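Local coordinates for protein alpha-L-rhamnosidase (PDB 6GSZ) that probably hydrolyses terminal non-reducing alpha-L-rhamnose residues in alpha-L-rhamnosides, as a calcium-binding glycoside hydrolase, at residues G649-A652 with N653-Q656; F321-A324 with S325-V329; S119-P122 with T123-D126. All coordinates share one frame; numbering follows the deposited sequence.

Interaction 1 (G649-A652 with N653-Q656). With NAG (2-acetamido-2-deoxy-beta-D-glucopyranose), chain E; NAG (2-acetamido-2-deoxy-beta-D-glucopyranose), chain G.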
loop_
_atom_site.group_PDB
_atom_site.type_symbol
_atom_site.label_atom_id
_atom_site.label_comp_id
_atom_site.label_asym_id
_atom_site.label_seq_id
_atom_site.Cartn_x
_atom_site.Cartn_y
_atom_site.Cartn_z
ATOM N N GLY A 649 -15.087 19.816 -32.915
ATOM C CA GLY A 649 -14.705 19.629 -31.521
ATOM C C GLY A 649 -15.514 18.580 -30.760
ATOM O O GLY A 649 -15.472 18.599 -29.527
ATOM N N THR A 650 -16.301 17.753 -31.472
ATOM C CA THR A 650 -17.104 16.692 -30.872
ATOM C C THR A 650 -16.289 15.396 -30.749
ATOM O O THR A 650 -15.597 15.004 -31.665
ATOM C CB THR A 650 -18.359 16.436 -31.723
ATOM O OG1 THR A 650 -19.036 17.682 -31.902
ATOM C CG2 THR A 650 -19.287 15.430 -31.083
ATOM N N MET A 651 -16.381 14.745 -29.585
ATOM C CA MET A 651 -15.689 13.480 -29.400
ATOM C C MET A 651 -16.436 12.357 -30.137
ATOM O O MET A 651 -17.676 12.379 -30.226
ATOM C CB MET A 651 -15.621 13.129 -27.919
ATOM C CG MET A 651 -14.762 14.096 -27.114
ATOM S SD MET A 651 -13.096 14.384 -27.757
ATOM C CE MET A 651 -12.483 12.712 -27.785
ATOM N N ALA A 652 -15.681 11.344 -30.593
ATOM C CA ALA A 652 -16.276 10.175 -31.237
ATOM C C ALA A 652 -17.333 9.535 -30.313
ATOM O O ALA A 652 -18.392 9.098 -30.782
ATOM C CB ALA A 652 -15.199 9.184 -31.617
ATOM N N ASN A 653 -17.046 9.508 -29.013
ATOM C CA ASN A 653 -18.015 9.094 -27.979
ATOM C C ASN A 653 -18.181 10.227 -26.964
ATOM O O ASN A 653 -17.262 10.541 -26.210
ATOM C CB ASN A 653 -17.580 7.802 -27.272
ATOM C CG ASN A 653 -17.137 6.730 -28.232
ATOM O OD1 ASN A 653 -16.038 6.236 -28.101
ATOM N ND2 ASN A 653 -17.988 6.387 -29.202
ATOM N N GLU A 654 -19.377 10.820 -26.936
ATOM C CA GLU A 654 -19.697 11.898 -26.001
ATOM C C GLU A 654 -20.238 11.303 -24.692
ATOM O O GLU A 654 -21.415 11.309 -24.403
ATOM C CB GLU A 654 -20.690 12.862 -26.651
ATOM C CG GLU A 654 -20.090 13.743 -27.738
ATOM C CD GLU A 654 -19.509 15.068 -27.243
ATOM O OE1 GLU A 654 -20.203 15.735 -26.479
ATOM O OE2 GLU A 654 -18.315 15.378 -27.594
ATOM N N THR A 655 -19.298 10.754 -23.926
ATOM C CA THR A 655 -19.509 10.076 -22.667
ATOM C C THR A 655 -18.671 10.766 -21.597
ATOM O O THR A 655 -17.811 11.605 -21.899
ATOM C CB THR A 655 -19.071 8.617 -22.770
ATOM O OG1 THR A 655 -17.668 8.573 -23.093
ATOM C CG2 THR A 655 -19.870 7.861 -23.814
ATOM N N GLN A 656 -18.951 10.462 -20.337
ATOM C CA GLN A 656 -18.200 11.062 -19.266
ATOM C C GLN A 656 -16.703 10.811 -19.472
ATOM O O GLN A 656 -15.905 11.739 -19.348
ATOM C CB GLN A 656 -18.711 10.603 -17.910
ATOM C CG GLN A 656 -20.088 11.150 -17.588
ATOM C CD GLN A 656 -20.545 10.798 -16.194
ATOM O OE1 GLN A 656 -19.733 10.592 -15.283
ATOM N NE2 GLN A 656 -21.866 10.706 -16.042
HETATM C C1 NAG E . -17.636 5.396 -30.195
HETATM C C2 NAG E . -18.793 4.511 -30.565
HETATM C C3 NAG E . -18.418 3.561 -31.709
HETATM C C4 NAG E . -17.734 4.250 -32.887
HETATM C C5 NAG E . -16.547 5.073 -32.345
HETATM C C6 NAG E . -15.729 5.801 -33.416
HETATM C C7 NAG E . -18.319 2.882 -28.724
HETATM C C8 NAG E . -18.897 2.176 -27.558
HETATM N N2 NAG E . -19.159 3.762 -29.368
HETATM O O3 NAG E . -19.595 2.912 -32.099
HETATM O O4 NAG E . -17.109 3.233 -33.668
HETATM O O5 NAG E . -17.042 5.981 -31.368
HETATM O O6 NAG E . -16.599 6.671 -34.146
HETATM O O7 NAG E . -17.138 2.611 -29.013
HETATM C C1 NAG G . -20.582 18.951 -35.267
HETATM C C2 NAG G . -19.985 17.602 -35.814
HETATM C C3 NAG G . -20.965 16.411 -35.543
HETATM C C4 NAG G . -21.661 16.471 -34.189
HETATM C C5 NAG G . -22.257 17.858 -33.970
HETATM C C6 NAG G . -22.833 18.038 -32.577
HETATM C C7 NAG G . -18.293 18.015 -37.629
HETATM C C8 NAG G . -17.923 17.917 -39.090
HETATM N N2 NAG G . -19.567 17.672 -37.245
HETATM O O3 NAG G . -20.345 15.129 -35.472
HETATM O O4 NAG G . -22.632 15.404 -34.060
HETATM O O5 NAG G . -21.206 18.808 -34.028
HETATM O O6 NAG G . -23.463 19.325 -32.513
HETATM O O7 NAG G . -17.440 18.370 -36.863
#

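Interaction 2 (F321-A324 with S325-V329)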
loop_
_atom_site.group_PDB
_atom_site.type_symbol
_atom_site.label_atom_id
_atom_site.label_comp_id
_atom_site.label_asym_id
_atom_site.label_seq_id
_atom_site.Cartn_x
_atom_site.Cartn_y
_atom_site.Cartn_z
ATOM N N PHE A 321 -25.539 -12.607 15.938
ATOM C CA PHE A 321 -26.941 -12.753 15.534
ATOM C C PHE A 321 -27.160 -14.123 14.895
ATOM O O PHE A 321 -26.210 -14.826 14.581
ATOM C CB PHE A 321 -27.379 -11.603 14.623
ATOM C CG PHE A 321 -26.735 -11.550 13.268
ATOM C CD1 PHE A 321 -25.579 -10.813 13.076
ATOM C CD2 PHE A 321 -27.309 -12.189 12.182
ATOM C CE1 PHE A 321 -24.983 -10.762 11.829
ATOM C CE2 PHE A 321 -26.716 -12.135 10.929
ATOM C CZ PHE A 321 -25.562 -11.405 10.748
ATOM N N SER A 322 -28.439 -14.459 14.719
ATOM C CA SER A 322 -28.832 -15.686 14.128
ATOM C C SER A 322 -29.163 -15.459 12.649
ATOM O O SER A 322 -29.872 -14.525 12.329
ATOM C CB SER A 322 -30.014 -16.246 14.896
ATOM O OG SER A 322 -30.581 -17.325 14.193
ATOM N N SER A 323 -28.635 -16.306 11.761
ATOM C CA SER A 323 -28.953 -16.255 10.340
ATOM C C SER A 323 -30.394 -16.715 10.105
ATOM O O SER A 323 -31.050 -17.183 11.036
ATOM C CB SER A 323 -27.991 -17.067 9.516
ATOM O OG SER A 323 -28.294 -18.432 9.566
ATOM N N ALA A 324 -30.864 -16.633 8.849
ATOM C CA ALA A 324 -32.239 -17.061 8.513
ATOM C C ALA A 324 -32.467 -18.517 8.933
ATOM O O ALA A 324 -33.553 -18.872 9.371
ATOM C CB ALA A 324 -32.527 -16.870 7.043
ATOM N N SER A 325 -31.429 -19.351 8.812
ATOM C CA SER A 325 -31.552 -20.811 9.116
ATOM C C SER A 325 -31.040 -21.155 10.522
ATOM O O SER A 325 -30.916 -22.329 10.852
ATOM C CB SER A 325 -30.802 -21.600 8.073
ATOM O OG SER A 325 -29.414 -21.292 8.132
ATOM N N GLY A 326 -30.731 -20.143 11.334
ATOM C CA GLY A 326 -30.343 -20.310 12.720
ATOM C C GLY A 326 -28.841 -20.493 12.921
ATOM O O GLY A 326 -28.431 -20.887 14.009
ATOM N N LYS A 327 -28.020 -20.171 11.913
ATOM C CA LYS A 327 -26.557 -20.234 12.093
ATOM C C LYS A 327 -26.104 -19.048 12.968
ATOM O O LYS A 327 -26.713 -17.960 12.963
ATOM C CB LYS A 327 -25.828 -20.222 10.745
ATOM C CG LYS A 327 -26.210 -21.308 9.746
ATOM C CD LYS A 327 -26.107 -22.724 10.276
ATOM C CE LYS A 327 -26.813 -23.733 9.381
ATOM N NZ LYS A 327 -26.662 -25.118 9.897
ATOM N N THR A 328 -24.985 -19.221 13.672
ATOM C CA THR A 328 -24.421 -18.164 14.504
ATOM C C THR A 328 -23.481 -17.309 13.656
ATOM O O THR A 328 -22.565 -17.856 13.047
ATOM C CB THR A 328 -23.647 -18.748 15.688
ATOM O OG1 THR A 328 -24.583 -19.484 16.477
ATOM C CG2 THR A 328 -22.985 -17.698 16.538
ATOM N N VAL A 329 -23.717 -15.986 13.654
ATOM C CA VAL A 329 -22.936 -15.043 12.844
ATOM C C VAL A 329 -22.413 -13.894 13.712
ATOM O O VAL A 329 -23.147 -13.244 14.462
ATOM C CB VAL A 329 -23.742 -14.504 11.654
ATOM C CG1 VAL A 329 -22.876 -13.646 10.742
ATOM C CG2 VAL A 329 -24.401 -15.615 10.854
#

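Interaction 3 (S119-P122 with T123-D126)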
loop_
_atom_site.group_PDB
_atom_site.type_symbol
_atom_site.label_atom_id
_atom_site.label_comp_id
_atom_site.label_asym_id
_atom_site.label_seq_id
_atom_site.Cartn_x
_atom_site.Cartn_y
_atom_site.Cartn_z
ATOM N N SER A 119 12.999 -29.632 5.309
ATOM C CA SER A 119 12.813 -30.902 6.027
ATOM C C SER A 119 13.160 -32.129 5.179
ATOM O O SER A 119 12.923 -32.173 3.981
ATOM C CB SER A 119 11.370 -31.004 6.499
ATOM O OG SER A 119 11.151 -32.179 7.234
ATOM N N ASP A 120 13.635 -33.166 5.881
ATOM C CA ASP A 120 13.721 -34.481 5.288
ATOM C C ASP A 120 12.341 -35.092 5.039
ATOM O O ASP A 120 12.250 -36.110 4.347
ATOM C CB ASP A 120 14.579 -35.389 6.158
ATOM C CG ASP A 120 16.084 -35.292 5.905
ATOM O OD1 ASP A 120 16.515 -34.574 4.957
ATOM O OD2 ASP A 120 16.836 -35.986 6.612
ATOM N N ARG A 121 11.280 -34.523 5.600
ATOM C CA ARG A 121 9.926 -34.968 5.221
ATOM C C ARG A 121 9.701 -34.657 3.752
ATOM O O ARG A 121 9.963 -33.550 3.330
ATOM C CB ARG A 121 8.887 -34.253 6.058
ATOM C CG ARG A 121 7.451 -34.673 5.838
ATOM C CD ARG A 121 6.542 -33.824 6.704
ATOM N NE ARG A 121 5.127 -34.147 6.649
ATOM C CZ ARG A 121 4.226 -33.540 5.899
ATOM N NH1 ARG A 121 4.585 -32.615 5.016
ATOM N NH2 ARG A 121 2.951 -33.893 6.033
ATOM N N PRO A 122 9.184 -35.572 2.924
ATOM C CA PRO A 122 8.969 -35.252 1.520
ATOM C C PRO A 122 7.920 -34.151 1.349
ATOM O O PRO A 122 6.937 -34.111 2.068
ATOM C CB PRO A 122 8.483 -36.557 0.865
ATOM C CG PRO A 122 8.255 -37.495 1.967
ATOM C CD PRO A 122 8.843 -36.964 3.241
ATOM N N THR A 123 8.150 -33.262 0.374
ATOM C CA THR A 123 7.150 -32.246 0.069
ATOM C C THR A 123 5.916 -32.929 -0.570
ATOM O O THR A 123 5.989 -33.972 -1.249
ATOM C CB THR A 123 7.726 -31.150 -0.813
ATOM O OG1 THR A 123 6.886 -30.009 -0.652
ATOM C CG2 THR A 123 7.836 -31.535 -2.268
ATOM N N GLU A 124 4.761 -32.316 -0.372
ATOM C CA GLU A 124 3.546 -32.806 -0.940
ATOM C C GLU A 124 3.550 -32.591 -2.458
ATOM O O GLU A 124 4.048 -31.549 -2.966
ATOM C CB GLU A 124 2.335 -32.085 -0.355
ATOM C CG GLU A 124 2.162 -32.264 1.145
ATOM C CD GLU A 124 2.886 -31.306 2.077
ATOM O OE1 GLU A 124 3.837 -30.603 1.612
ATOM O OE2 GLU A 124 2.459 -31.249 3.281
ATOM N N VAL A 125 2.902 -33.516 -3.160
ATOM C CA VAL A 125 2.740 -33.494 -4.612
ATOM C C VAL A 125 1.292 -33.110 -4.933
ATOM O O VAL A 125 0.323 -33.674 -4.413
ATOM C CB VAL A 125 3.084 -34.857 -5.231
ATOM C CG1 VAL A 125 2.823 -34.858 -6.734
ATOM C CG2 VAL A 125 4.537 -35.219 -4.943
ATOM N N ASP A 126 1.163 -32.046 -5.732
ATOM C CA ASP A 126 -0.140 -31.588 -6.285
ATOM C C ASP A 126 -1.079 -31.282 -5.116
ATOM O O ASP A 126 -2.259 -31.595 -5.155
ATOM C CB ASP A 126 -0.712 -32.626 -7.257
ATOM C CG ASP A 126 0.090 -32.785 -8.550
ATOM O OD1 ASP A 126 0.643 -31.767 -9.047
ATOM O OD2 ASP A 126 0.153 -33.931 -9.073
HETATM O O HOH W 1 0.904 -33.173 4.414
#

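Interaction 1 (G649-A652 with N653-Q656)
Glu654 folds its side chain back over the bend in the chain and takes the amide of Met651, with Met651 N 2.8 Å from Glu654 OE2. The bond is nearly straight (161° at the hydrogen) and uses the anti lone pair of OE2, the one facing away from OE1. A bend at chi2 (-89°) brings the carboxylate back alongside Thr650 and Met651. On the way it crosses the Thr650 side chain at about a right angle, Thr650 CG2 lying 3.6 Å from Glu654 OE2, while Met651 CB comes to 3.5 Å from the same oxygen. Thr650 OG1, hydrogen-bonded to Asn648 OD1, lies 3.2 Å from O5 of the N-acetylglucosamine of chain G. The other carboxylate oxygen, OE1, forms a salt bridge to Arg680, which also donates to the carbonyl of Gly649. The carboxylate is thus held between an amide and a guanidinium, which probably favours its charged form.

Asn653 leads away from this contact, out to its sugar: ND2 is bonded covalently to C1 of the N-acetylglucosamine of chain E at 1.4 Å. Its OD1 accepts from Asn597 N, which fixes the amide at the root of the glycan. Ala652 lies beside that root, its CB 3.7 Å from the sugar O5. Past Asn653 the chain makes an inverse gamma turn centred on Glu654, its Thr655 N to Asn653 O bond weak at 3.1 Å, and Thr655 then N-caps helix 656-664 through Gly658. Asn653-Glu654-Thr655 is a complete N-glycosylation sequon, presented on a loop between two helices of the six-hairpin glycosidase domain.

Interaction 2 (F321-A324 with S325-V329)
Phe321 and Val329 pair across a beta hairpin, strand 319-322 returning as strand 328-332 through a type I turn at Ser323-Gly326 with a G1 bulge at Gly326. Their backbones exchange two bonds: Phe321 N donates to Val329 O and Val329 N to Phe321 O, both 2.9 Å. Nearer the turn, Ser323 N reaches Lys327 O at 2.8 Å in the carbonyl plane. Ser323 O takes two donors, Ser322 OG on a lone pair and Gly326 N, the latter lying 67° out of the carbonyl plane. Gly326, the last residue of the turn, has positive phi, which favours glycine.

The bulge leaves Lys327 N facing a side chain instead of a carbonyl. Ser323 OG, swung between its own N and carbonyl carbon (chi1 79°), accepts that amide at 2.9 Å and, weakly, Ser325 N. Glu364 completes the network, one carboxylate oxygen bonding Ser323 OG and the other Ser325 OG, so the turn is tied to strand 364-365 of this concanavalin-like domain. Beyond the polar end, Val329 CB sits over one face of the Phe321 ring in a CH-pi contact, 3.9 Å from the centroid, with Val329 CG1 3.5 Å from Phe321 CZ.

Interaction 3 (S119-P122 with T123-D126)
Arg121 reaches forward along the chain to Glu124 and meets its carboxylate in a salt bridge. From CB through CG and CD to NE the arginine chain runs fully extended, and the side chain lies against Ile132, Thr255 and Leu289. NE leads into Arg121 CZ, which lies 3.9 Å from Glu124 OE2, and the two terminal nitrogens diverge from there. Arg121 NH1 takes the direct bond, 3.1 Å to Glu124 OE2, essentially straight at 179° and exactly in the guanidinium plane. The oxygen, by contrast, is met from above the carboxylate plane, 67° out of it, in keeping with the steep turn of the two flat groups against each other. Arg121 NH2 gets to the same oxygen through a water: it donates to the water at 2.7 Å, and the water donates on to Glu124 OE2, again at 2.7 Å.

The reach of three residues follows from the backbone. Residues 121-124 run in a polyproline II-like conformation, whose threefold repeat brings Arg121 and Glu124 round to the same side of the chain. Just before it, Ser119 closes an ST turn, its OG accepting from Arg121 N at 2.9 Å, where strand 116-119 passes into the loop leading to strand 132-140.

Glu124 bends at chi2 (87°) to bring its carboxylate up to the arginine. OE2 accepts from Arg130 N as well as from NH1 and the water, while OE1 is hydrogen-bonded to His129 ND1. This abundance of donors would be expected to keep the glutamate ionised. Between the two charged residues, Thr123 OG1 is hydrogen-bonded to the backbone oxygen of Asp225.

All three are local contacts in continuous stretches near the periphery of one large chain, with centres 40 to 59 Å apart and no atoms shared or touching. Interactions 1 and 2 are partly buried, whereas interaction 3 is a surface contact. They hold different elements: a helix-to-helix loop in the six-hairpin domain, a hairpin tip in the concanavalin-like domain, and a loop between two strands. The chemistry follows suit. In 649-656 a carboxylate receives a backbone amide beside attached sugar; in 321-329 backbone bonds dominate, with one serine hydroxyl filling in at the bulge; in 119-126 opposite charges meet directly and through water.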